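Local structure of Poly(A) ribonuclease pop2 (Schizosaccharomyces pombe, 2P51) at residues Phe108-Asn113 against Ile142-Phe147; Lys202-Lys207 against Arg247-Ile252; Val58-Gly63 against Tyr73-Ala78; Pro22-Trp27 against Val101-Trp106. The protein degrades the poly(A) tails of mRNAs from the 3' end, releasing 5'-AMP, as a metal-dependent catalytic subunit of the CCR4-NOT complex. All coordinates share one frame; numbering follows the deposited sequence.

Contact 1. Residues Phe108-Asn113 against Ile142-Phe147; sequences FNFTFN and IEPADF
Phe110 lies against Ile142, Pro144 and Phe147, and its side chain can be followed outward from the backbone. CB sits near the carbonyl oxygen of Ile142. CG, anti to the carbonyl carbon of Phe110 (chi1 -70°), stays 4.0 Å from Ile142 O. CD1 comes 3.4 Å from Ile142 O and also meets CG of Pro144. CE1 touches CG2 of Ile142 and, at 3.7 Å, CB of Phe147, which lies in the plane of the Phe110 ring. The tip, CZ, stands 3.7 Å above the Phe147 ring plane, offset toward its rim. The two planes are 85° apart, so this is a T-shaped pair. Phe147 in turn presents its own edge to Phe108, with CE1 over the centre of the Phe108 ring. Three phenylalanines thus form one aromatic cluster. It joins the end of strand 105-109, in the central sheet of this DEDD nuclease fold, to the start of helix 144-152. Helix 31-41 and Ile88 of strand 87-93 pack around the same cluster. The backbones meet in a single bridge. Ile142 N donates to Asn109 O (2.8 Å). Thr111 N donates to Ile142 O (2.9 Å). Farther out, Thr111 CG2 rests near the carboxylate of Glu143, the N-cap residue. One water donates to Glu143 OE2 and is hydrogen-bonded to Thr111 OG1.

Contact 2. Residues Lys202-Lys207 against Arg247-Ile252; sequences KNYDIK and RIFFEI
Ile206 carries the tight part of this contact, reaching helix 238-257 with two branches. Its CG2 lies anti to the backbone N and meets CD1 of Ile252 at 3.6 Å. Ile206 CG2 also touches CG2 of Ile248 at 4.1 Å. The other branch ends in Ile206 CD1, which packs on CB of Phe249 at 3.7 Å and lies close to the helix backbone at Phe249 N. The side chains that meet here are apolar and buried. The Tyr204 side is looser. Tyr204 CD2 comes no nearer than 4.1 Å to CE1 of Phe249. The ring planes are 24° apart, but the rings are slid past each other and barely overlap. Ile165 of strand 163-166 and Ile261 touch the side chains of both Tyr204 and Phe249.

Asp205 points away and, as N-cap of helix 206-213, accepts from Lys207 N through OD1 (2.8 Å). Its OD2 is held by Ser169 and Tyr270. This caps the helix at the turn from the strand, with Ile206 as its first residue. The contact packs an outermost sheet strand and the helix that follows it against helix 238-257. That helix carries the metal ligand Asp241, and helix packing on a central mixed sheet is characteristic of the DEDD nuclease fold.

Contact 3. Residues Val58-Gly63 against Tyr73-Ala78; sequences VARPLG and YQTLRA
Pro61 and Arg60 meet helix 69-82 chiefly at Thr75. Pro61 CD comes 3.3 Å from Thr75 OG1, and its CG lies 3.9 Å from the carbonyl oxygen of Gln74. The proline ring crosses the threonine side chain at about a right angle. Thr75 has OG1 anti to the carbonyl carbon (chi1 -67°). The hydroxyl is hydrogen-bonded to Tyr71 O, one turn earlier. Thr75 CG2 meets Arg60 NH1 at 3.5 Å. Arg60 starts out away from the helix, but a bend at chi2 (-88°) turns CD back, and farther along NH1 comes up to the Thr75 methyl. The contact packs the irregular segment 58-63 back onto the helix that follows it. Both belong to the connection after strand 47-53 of the DEDD nuclease fold. An alanine in place of Pro61 would probably leave a gap beside the Thr75 hydroxyl and free the backbone there to turn. On the helix, Gln74 OE1 accepts from Arg77 NH1 (3.0 Å) and lies in the plane of the Arg77 guanidinium. Gln74 NE2 is bonded to Ala187 O. Asn79 joins the two segments from the next helical turn: its ND2 donates to Ala59 O and Thr75 O, and its OD1 accepts from Val58 N.

Contact 4. Residues Pro22-Trp27 against Val101-Trp106; sequences PIRDVW and VEACTW
Arg24 and Trp106 lie side by side and point the same way from neighbouring parallel strands. Arg24 CB makes an off-centre CH-pi contact with the five-membered ring of Trp106, 4.1 Å from its centroid. Arg24 CD then packs on Ala103 CB at 3.6 Å. Ala103 CB also lies over one face of the indole, offset toward the rim. At the indole edge, Val26 CG2 meets CD1 at 3.9 Å. The sheet face with Ile23 and Thr105 is held by Ile23 CG1 against Thr105 CG2 at 3.6 Å. Pro22 CB meets Cys104 SG at the same distance.

Backbone bonds set this register. Arg24 N donates to Thr105 O (2.9 Å). Pro22 O accepts from Thr105 N (3.2 Å) and, weakly, from Cys104 N.

The second shell fixes the polar ends. Glu34 of helix 31-41 forms a salt bridge with Arg24 NH2 and accepts from Trp106 NE1. A water links Arg24 NH1 to Glu102 O. Thr105 OG1 is bonded to Gly239 O. A leucine in place of Trp106 would probably leave Glu34 OE1 without its indole partner and open a gap beside Arg24 CB and Val26. The pairing adds outermost strand 23-26, parallel to strand 105-109, to the mixed sheet at the heart of the DEDD nuclease fold.

Contacts 1 and 4 share strand 105-109 and touch. Asn109 N lies 2.9 Å from Val26 O, and Asn109 ND2 lies 3.0 Å from Asp25 OD1, both probable hydrogen bonds. Contact 2 reaches the same sheet at its other outermost strand, 203-205; its centre is 27 Å from that of contact 1. The magnesium site is near all three of these contacts. The side chains of Thr105 in contact 4 and Asn109 in contact 1 are each about 11 Å from a bound magnesium ion, and that of Ile206 in contact 2 about 10 Å. Contact 3 lies away from the site, its centre 34 Å from that of contact 4, within whose loop it is nested.

Contact 1. Residues Phe108-Asn113 against Ile142-Phe147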
# COMPACT_ATOMS: atom_id res chain seq x y z
N PHE A 108 2.73 9.39 2.87
CA PHE A 108 3.18 9.46 4.25
C PHE A 108 4.64 9.03 4.30
O PHE A 108 4.94 7.92 3.83
CB PHE A 108 2.34 8.51 5.11
CG PHE A 108 0.90 8.98 5.21
CD1 PHE A 108 0.50 9.77 6.28
CD2 PHE A 108 -0.03 8.65 4.24
CE1 PHE A 108 -0.82 10.21 6.34
CE2 PHE A 108 -1.34 9.11 4.31
CZ PHE A 108 -1.76 9.92 5.34
N ASN A 109 5.51 9.88 4.82
CA ASN A 109 6.95 9.61 4.84
C ASN A 109 7.44 9.27 6.24
O ASN A 109 7.24 10.11 7.14
CB ASN A 109 7.66 10.87 4.30
CG ASN A 109 7.25 11.14 2.85
OD1 ASN A 109 7.53 10.33 1.96
ND2 ASN A 109 6.57 12.27 2.67
N PHE A 110 8.00 8.09 6.44
CA PHE A 110 8.27 7.58 7.79
C PHE A 110 9.74 7.69 8.18
O PHE A 110 10.66 7.73 7.35
CB PHE A 110 7.83 6.11 7.88
CG PHE A 110 6.31 6.05 7.83
CD1 PHE A 110 5.56 6.21 8.99
CD2 PHE A 110 5.63 5.89 6.64
CE1 PHE A 110 4.17 6.16 8.96
CE2 PHE A 110 4.25 5.82 6.59
CZ PHE A 110 3.52 5.99 7.77
N THR A 111 9.94 7.73 9.49
CA THR A 111 11.28 7.89 10.07
C THR A 111 12.21 6.75 9.63
O THR A 111 11.84 5.57 9.58
CB THR A 111 11.17 7.95 11.59
OG1 THR A 111 12.44 8.36 12.12
CG2 THR A 111 10.83 6.57 12.16
N PHE A 112 13.46 7.08 9.30
CA PHE A 112 14.41 6.05 8.83
C PHE A 112 15.79 6.64 9.04
O PHE A 112 15.95 7.89 8.95
CB PHE A 112 14.12 5.74 7.35
CG PHE A 112 14.73 4.42 6.96
CD1 PHE A 112 14.01 3.24 7.22
CD2 PHE A 112 15.99 4.33 6.36
CE1 PHE A 112 14.56 2.00 6.90
CE2 PHE A 112 16.51 3.09 6.05
CZ PHE A 112 15.81 1.93 6.33
N ASN A 113 16.81 5.82 9.30
CA ASN A 113 18.14 6.26 9.67
C ASN A 113 19.13 5.36 8.92
O ASN A 113 19.26 4.19 9.22
CB ASN A 113 18.32 6.21 11.18
CG ASN A 113 19.65 6.81 11.55
OD1 ASN A 113 20.67 6.36 11.03
ND2 ASN A 113 19.61 7.80 12.47
N ILE A 142 7.64 10.46 9.89
CA ILE A 142 6.61 10.09 10.86
C ILE A 142 6.99 8.86 11.67
O ILE A 142 7.58 7.93 11.14
CB ILE A 142 5.29 9.78 10.10
CG1 ILE A 142 4.81 11.02 9.34
CG2 ILE A 142 4.23 9.20 11.01
CD1 ILE A 142 3.96 10.65 8.12
N GLU A 143 6.60 8.81 12.95
CA GLU A 143 6.69 7.55 13.68
C GLU A 143 5.52 6.65 13.31
O GLU A 143 4.37 7.13 13.45
CB GLU A 143 6.65 7.77 15.20
CG GLU A 143 7.97 8.32 15.73
CD GLU A 143 9.07 7.28 15.65
OE1 GLU A 143 8.84 6.05 15.49
OE2 GLU A 143 10.23 7.73 15.76
N PRO A 144 5.77 5.42 12.84
CA PRO A 144 4.64 4.56 12.46
C PRO A 144 3.54 4.47 13.50
O PRO A 144 2.36 4.35 13.18
CB PRO A 144 5.33 3.17 12.33
CG PRO A 144 6.65 3.59 11.71
CD PRO A 144 7.07 4.77 12.56
N ALA A 145 3.91 4.48 14.77
CA ALA A 145 2.95 4.37 15.83
C ALA A 145 1.99 5.55 15.89
O ALA A 145 0.79 5.40 16.14
CB ALA A 145 3.74 4.23 17.15
N ASP A 146 2.50 6.75 15.66
CA ASP A 146 1.66 7.96 15.62
C ASP A 146 0.68 7.87 14.47
O ASP A 146 -0.50 8.19 14.57
CB ASP A 146 2.55 9.19 15.50
CG ASP A 146 3.39 9.49 16.73
OD1 ASP A 146 3.10 8.96 17.84
OD2 ASP A 146 4.34 10.29 16.57
N PHE A 147 1.18 7.42 13.32
CA PHE A 147 0.30 7.24 12.16
C PHE A 147 -0.74 6.21 12.44
O PHE A 147 -1.93 6.34 12.12
CB PHE A 147 1.19 6.75 11.00
CG PHE A 147 0.41 6.31 9.77
CD1 PHE A 147 -0.17 7.22 8.91
CD2 PHE A 147 0.28 4.95 9.49
CE1 PHE A 147 -0.85 6.76 7.81
CE2 PHE A 147 -0.42 4.49 8.38
CZ PHE A 147 -1.01 5.40 7.51
O HOH W 1 12.78 7.41 15.11

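Contact 2. Residues Lys202-Lys207 against Arg247-Ile252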
# COMPACT_ATOMS: atom_id res chain seq x y z
N LYS A 202 -13.00 -5.29 3.20
CA LYS A 202 -13.32 -5.32 1.77
C LYS A 202 -12.10 -4.86 0.99
O LYS A 202 -11.80 -3.65 1.00
CB LYS A 202 -14.51 -4.41 1.50
CG LYS A 202 -14.88 -4.26 0.03
CD LYS A 202 -16.26 -3.61 -0.16
CE LYS A 202 -16.65 -3.73 -1.61
NZ LYS A 202 -16.67 -2.49 -2.41
N ASN A 203 -11.41 -5.79 0.37
CA ASN A 203 -10.18 -5.38 -0.35
C ASN A 203 -10.08 -6.20 -1.63
O ASN A 203 -10.64 -7.32 -1.74
CB ASN A 203 -8.99 -5.48 0.59
CG ASN A 203 -8.61 -6.87 1.02
OD1 ASN A 203 -8.09 -7.64 0.20
ND2 ASN A 203 -8.79 -7.29 2.26
N TYR A 204 -9.37 -5.62 -2.58
CA TYR A 204 -9.04 -6.29 -3.85
C TYR A 204 -7.55 -6.15 -4.13
O TYR A 204 -7.01 -5.04 -3.87
CB TYR A 204 -9.82 -5.72 -5.04
CG TYR A 204 -11.32 -5.89 -4.94
CD1 TYR A 204 -11.93 -7.11 -5.20
CD2 TYR A 204 -12.11 -4.82 -4.59
CE1 TYR A 204 -13.29 -7.27 -5.11
CE2 TYR A 204 -13.48 -4.97 -4.50
CZ TYR A 204 -14.07 -6.19 -4.76
OH TYR A 204 -15.45 -6.30 -4.65
N ASP A 205 -6.95 -7.22 -4.62
CA ASP A 205 -5.55 -7.20 -5.04
C ASP A 205 -5.56 -7.27 -6.57
O ASP A 205 -5.90 -8.33 -7.12
CB ASP A 205 -4.77 -8.34 -4.40
CG ASP A 205 -3.30 -8.33 -4.77
OD1 ASP A 205 -2.93 -7.76 -5.84
OD2 ASP A 205 -2.48 -8.89 -4.02
N ILE A 206 -5.20 -6.18 -7.23
CA ILE A 206 -5.25 -6.14 -8.70
C ILE A 206 -4.33 -7.20 -9.31
O ILE A 206 -4.62 -7.66 -10.41
CB ILE A 206 -4.85 -4.73 -9.20
CG1 ILE A 206 -5.88 -3.68 -8.80
CG2 ILE A 206 -4.59 -4.68 -10.71
CD1 ILE A 206 -5.39 -2.25 -9.08
N LYS A 207 -3.23 -7.55 -8.63
CA LYS A 207 -2.37 -8.61 -9.17
C LYS A 207 -3.07 -9.96 -9.16
O LYS A 207 -2.95 -10.78 -10.09
CB LYS A 207 -1.07 -8.76 -8.36
CG LYS A 207 -0.11 -9.82 -8.93
CD LYS A 207 0.68 -9.37 -10.13
CE LYS A 207 1.55 -10.54 -10.64
NZ LYS A 207 2.08 -10.17 -11.99
N ARG A 247 -6.17 4.12 -10.53
CA ARG A 247 -6.63 4.33 -11.91
C ARG A 247 -6.70 3.01 -12.66
O ARG A 247 -7.67 2.80 -13.43
CB ARG A 247 -5.72 5.34 -12.64
CG ARG A 247 -5.74 6.66 -11.89
CD ARG A 247 -4.88 7.70 -12.54
NE ARG A 247 -5.47 8.99 -12.13
CZ ARG A 247 -4.94 10.14 -12.56
NH1 ARG A 247 -3.88 10.04 -13.36
NH2 ARG A 247 -5.54 11.24 -12.14
N ILE A 248 -5.75 2.11 -12.49
CA ILE A 248 -5.84 0.79 -13.15
C ILE A 248 -7.07 0.01 -12.66
O ILE A 248 -7.75 -0.67 -13.45
CB ILE A 248 -4.52 0.02 -12.95
CG1 ILE A 248 -3.34 0.60 -13.76
CG2 ILE A 248 -4.71 -1.46 -13.30
CD1 ILE A 248 -2.05 0.08 -13.12
N PHE A 249 -7.33 0.11 -11.35
CA PHE A 249 -8.48 -0.64 -10.83
C PHE A 249 -9.76 -0.25 -11.55
O PHE A 249 -10.51 -1.11 -12.00
CB PHE A 249 -8.66 -0.44 -9.30
CG PHE A 249 -9.95 -1.08 -8.79
CD1 PHE A 249 -10.03 -2.45 -8.63
CD2 PHE A 249 -11.06 -0.28 -8.48
CE1 PHE A 249 -11.21 -3.03 -8.16
CE2 PHE A 249 -12.23 -0.87 -8.02
CZ PHE A 249 -12.31 -2.23 -7.86
N PHE A 250 -10.02 1.07 -11.68
CA PHE A 250 -11.32 1.46 -12.27
C PHE A 250 -11.35 1.08 -13.75
O PHE A 250 -12.41 0.70 -14.29
CB PHE A 250 -11.60 2.94 -12.03
CG PHE A 250 -11.96 3.14 -10.55
CD1 PHE A 250 -13.23 2.81 -10.12
CD2 PHE A 250 -11.02 3.62 -9.64
CE1 PHE A 250 -13.59 2.96 -8.78
CE2 PHE A 250 -11.37 3.80 -8.31
CZ PHE A 250 -12.65 3.49 -7.90
N GLU A 251 -10.17 1.14 -14.40
CA GLU A 251 -10.19 0.80 -15.84
C GLU A 251 -10.42 -0.70 -16.01
O GLU A 251 -11.17 -1.09 -16.93
CB GLU A 251 -8.87 1.23 -16.50
CG GLU A 251 -8.87 1.05 -18.01
CD GLU A 251 -9.92 1.82 -18.78
OE1 GLU A 251 -10.44 2.80 -18.19
OE2 GLU A 251 -10.21 1.47 -19.95
N ILE A 252 -9.81 -1.56 -15.21
CA ILE A 252 -10.03 -3.01 -15.27
C ILE A 252 -11.47 -3.34 -14.94
O ILE A 252 -12.14 -4.18 -15.57
CB ILE A 252 -9.04 -3.65 -14.24
CG1 ILE A 252 -7.60 -3.67 -14.79
CG2 ILE A 252 -9.52 -4.97 -13.72
CD1 ILE A 252 -6.71 -4.04 -13.55

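Contact 3. Residues Val58-Gly63 against Tyr73-Ala78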
# COMPACT_ATOMS: atom_id res chain seq x y z
N VAL A 58 16.12 -8.60 2.75
CA VAL A 58 17.55 -8.80 3.04
C VAL A 58 17.84 -10.27 3.25
O VAL A 58 18.96 -10.73 3.15
CB VAL A 58 18.04 -8.02 4.26
CG1 VAL A 58 17.83 -6.52 4.02
CG2 VAL A 58 17.36 -8.48 5.55
N ALA A 59 16.81 -11.06 3.57
CA ALA A 59 17.10 -12.47 3.71
C ALA A 59 15.94 -13.39 3.38
O ALA A 59 14.77 -13.02 3.38
CB ALA A 59 17.55 -12.75 5.15
N ARG A 60 16.34 -14.64 3.12
CA ARG A 60 15.42 -15.73 2.90
C ARG A 60 15.52 -16.69 4.08
O ARG A 60 16.65 -17.07 4.43
CB ARG A 60 15.80 -16.45 1.60
CG ARG A 60 15.54 -15.59 0.36
CD ARG A 60 14.11 -15.82 -0.09
NE ARG A 60 14.01 -15.15 -1.40
CZ ARG A 60 12.84 -14.87 -1.93
NH1 ARG A 60 11.71 -15.18 -1.29
NH2 ARG A 60 12.76 -14.26 -3.11
N PRO A 61 14.42 -17.09 4.70
CA PRO A 61 14.48 -18.04 5.81
C PRO A 61 14.89 -19.42 5.34
O PRO A 61 14.68 -19.86 4.20
CB PRO A 61 13.05 -18.08 6.32
CG PRO A 61 12.22 -17.63 5.16
CD PRO A 61 13.05 -16.65 4.40
N LEU A 62 15.53 -20.10 6.30
CA LEU A 62 15.98 -21.42 5.87
C LEU A 62 15.02 -22.50 6.38
O LEU A 62 14.19 -22.18 7.23
CB LEU A 62 17.40 -21.68 6.34
CG LEU A 62 18.51 -21.02 5.51
CD1 LEU A 62 17.99 -20.62 4.13
CD2 LEU A 62 19.12 -19.84 6.26
N GLY A 63 15.24 -23.68 5.83
CA GLY A 63 14.56 -24.93 5.97
C GLY A 63 13.65 -25.25 4.80
O GLY A 63 13.72 -24.61 3.75
N TYR A 73 5.04 -16.54 2.68
CA TYR A 73 4.62 -15.87 3.90
C TYR A 73 5.76 -15.81 4.90
O TYR A 73 6.02 -14.75 5.54
CB TYR A 73 3.38 -16.50 4.56
CG TYR A 73 3.07 -15.71 5.83
CD1 TYR A 73 2.61 -14.40 5.75
CD2 TYR A 73 3.22 -16.27 7.09
CE1 TYR A 73 2.30 -13.62 6.86
CE2 TYR A 73 2.93 -15.50 8.23
CZ TYR A 73 2.48 -14.19 8.12
OH TYR A 73 2.20 -13.45 9.25
N GLN A 74 6.51 -16.90 5.12
CA GLN A 74 7.61 -16.84 6.09
C GLN A 74 8.72 -15.90 5.64
O GLN A 74 9.38 -15.31 6.51
CB GLN A 74 8.15 -18.25 6.32
CG GLN A 74 7.18 -19.25 6.94
CD GLN A 74 6.48 -18.69 8.17
OE1 GLN A 74 7.07 -17.95 8.96
NE2 GLN A 74 5.21 -19.00 8.38
N THR A 75 8.94 -15.71 4.34
CA THR A 75 9.87 -14.70 3.86
C THR A 75 9.40 -13.30 4.20
O THR A 75 10.14 -12.45 4.73
CB THR A 75 10.08 -14.78 2.33
OG1 THR A 75 10.75 -16.01 2.05
CG2 THR A 75 11.02 -13.71 1.83
N LEU A 76 8.13 -13.05 3.88
CA LEU A 76 7.53 -11.75 4.19
C LEU A 76 7.66 -11.44 5.68
O LEU A 76 8.06 -10.36 6.09
CB LEU A 76 6.08 -11.83 3.70
CG LEU A 76 5.06 -10.74 3.87
CD1 LEU A 76 3.92 -10.97 2.87
CD2 LEU A 76 4.50 -10.64 5.29
N ARG A 77 7.23 -12.39 6.52
CA ARG A 77 7.20 -12.16 7.96
C ARG A 77 8.57 -11.81 8.48
O ARG A 77 8.78 -10.89 9.28
CB ARG A 77 6.66 -13.46 8.58
CG ARG A 77 6.55 -13.54 10.09
CD ARG A 77 6.31 -15.00 10.50
NE ARG A 77 6.64 -15.14 11.90
CZ ARG A 77 7.14 -16.18 12.53
NH1 ARG A 77 7.41 -17.30 11.84
NH2 ARG A 77 7.36 -16.08 13.83
N ALA A 78 9.60 -12.55 8.06
CA ALA A 78 10.96 -12.32 8.52
C ALA A 78 11.39 -10.91 8.15
O ALA A 78 12.02 -10.21 8.94
CB ALA A 78 11.91 -13.35 7.92

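Contact 4. Residues Pro22-Trp27 against Val101-Trp106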
# COMPACT_ATOMS: atom_id res chain seq x y z
N PRO A 22 -0.90 17.58 -6.79
CA PRO A 22 -1.69 16.32 -6.88
C PRO A 22 -1.28 15.32 -5.81
O PRO A 22 -2.07 14.47 -5.42
CB PRO A 22 -1.42 15.74 -8.28
CG PRO A 22 -0.26 16.47 -8.78
CD PRO A 22 -0.06 17.73 -7.99
N ILE A 23 -0.06 15.42 -5.34
CA ILE A 23 0.45 14.49 -4.34
C ILE A 23 0.72 15.27 -3.06
O ILE A 23 1.54 16.20 -3.13
CB ILE A 23 1.72 13.76 -4.82
CG1 ILE A 23 1.44 13.01 -6.12
CG2 ILE A 23 2.29 12.89 -3.72
CD1 ILE A 23 2.67 12.43 -6.79
N ARG A 24 0.06 14.89 -1.99
CA ARG A 24 0.29 15.62 -0.73
C ARG A 24 1.28 14.86 0.15
O ARG A 24 0.95 13.73 0.54
CB ARG A 24 -1.03 15.86 0.01
CG ARG A 24 -1.93 16.82 -0.76
CD ARG A 24 -3.21 17.20 -0.00
NE ARG A 24 -2.96 17.99 1.20
CZ ARG A 24 -2.82 19.31 1.24
NH1 ARG A 24 -2.90 20.00 0.09
NH2 ARG A 24 -2.60 19.97 2.38
N ASP A 25 2.45 15.45 0.40
CA ASP A 25 3.42 14.76 1.25
C ASP A 25 3.15 14.99 2.73
O ASP A 25 2.81 16.15 3.08
CB ASP A 25 4.86 15.24 1.00
CG ASP A 25 5.49 14.41 -0.10
OD1 ASP A 25 5.70 13.19 -0.01
OD2 ASP A 25 5.82 15.04 -1.13
N VAL A 26 3.31 13.95 3.52
CA VAL A 26 3.03 14.06 4.94
C VAL A 26 4.30 13.65 5.68
O VAL A 26 4.95 12.65 5.35
CB VAL A 26 1.87 13.15 5.33
CG1 VAL A 26 1.31 13.47 6.72
CG2 VAL A 26 0.72 13.23 4.32
N TRP A 27 4.61 14.49 6.69
CA TRP A 27 5.76 14.36 7.58
C TRP A 27 5.29 14.44 9.03
O TRP A 27 4.08 14.60 9.23
CB TRP A 27 6.78 15.49 7.35
CG TRP A 27 7.26 15.48 5.91
CD1 TRP A 27 6.78 16.23 4.86
CD2 TRP A 27 8.31 14.67 5.38
NE1 TRP A 27 7.49 15.92 3.72
CE2 TRP A 27 8.42 14.97 4.01
CE3 TRP A 27 9.18 13.72 5.91
CZ2 TRP A 27 9.36 14.36 3.18
CZ3 TRP A 27 10.12 13.10 5.09
CH2 TRP A 27 10.20 13.43 3.73
N VAL A 101 -10.74 16.75 -5.41
CA VAL A 101 -9.87 17.78 -6.03
C VAL A 101 -8.77 18.19 -5.08
O VAL A 101 -7.70 18.67 -5.51
CB VAL A 101 -10.74 18.98 -6.43
CG1 VAL A 101 -9.90 20.08 -7.08
CG2 VAL A 101 -11.86 18.54 -7.36
N GLU A 102 -8.98 18.02 -3.78
CA GLU A 102 -7.97 18.33 -2.79
C GLU A 102 -6.66 17.58 -2.98
O GLU A 102 -5.59 18.10 -2.63
CB GLU A 102 -8.47 17.96 -1.39
CG GLU A 102 -9.57 18.84 -0.82
CD GLU A 102 -10.98 18.46 -1.25
OE1 GLU A 102 -11.17 17.66 -2.20
OE2 GLU A 102 -11.96 19.00 -0.65
N ALA A 103 -6.71 16.33 -3.49
CA ALA A 103 -5.50 15.54 -3.62
C ALA A 103 -5.76 14.30 -4.42
O ALA A 103 -6.73 13.57 -4.16
CB ALA A 103 -5.00 15.10 -2.24
N CYS A 104 -4.92 14.04 -5.41
CA CYS A 104 -5.01 12.75 -6.10
C CYS A 104 -4.53 11.64 -5.17
O CYS A 104 -5.01 10.51 -5.28
CB CYS A 104 -4.21 12.75 -7.40
SG CYS A 104 -4.59 14.01 -8.64
N THR A 105 -3.58 11.91 -4.27
CA THR A 105 -3.01 10.88 -3.41
C THR A 105 -2.23 11.54 -2.27
O THR A 105 -1.76 12.68 -2.39
CB THR A 105 -2.12 9.93 -4.24
OG1 THR A 105 -1.68 8.84 -3.42
CG2 THR A 105 -0.87 10.63 -4.77
N TRP A 106 -2.09 10.85 -1.13
CA TRP A 106 -1.25 11.26 -0.03
C TRP A 106 -0.05 10.33 0.05
O TRP A 106 -0.19 9.11 -0.16
CB TRP A 106 -2.00 11.14 1.32
CG TRP A 106 -2.93 12.29 1.58
CD1 TRP A 106 -2.61 13.40 2.33
CD2 TRP A 106 -4.27 12.48 1.11
NE1 TRP A 106 -3.70 14.26 2.36
CE2 TRP A 106 -4.71 13.73 1.64
CE3 TRP A 106 -5.15 11.73 0.32
CZ2 TRP A 106 -5.99 14.24 1.39
CZ3 TRP A 106 -6.42 12.22 0.06
CH2 TRP A 106 -6.83 13.46 0.60
O HOH W 2 -3.14 19.36 -2.77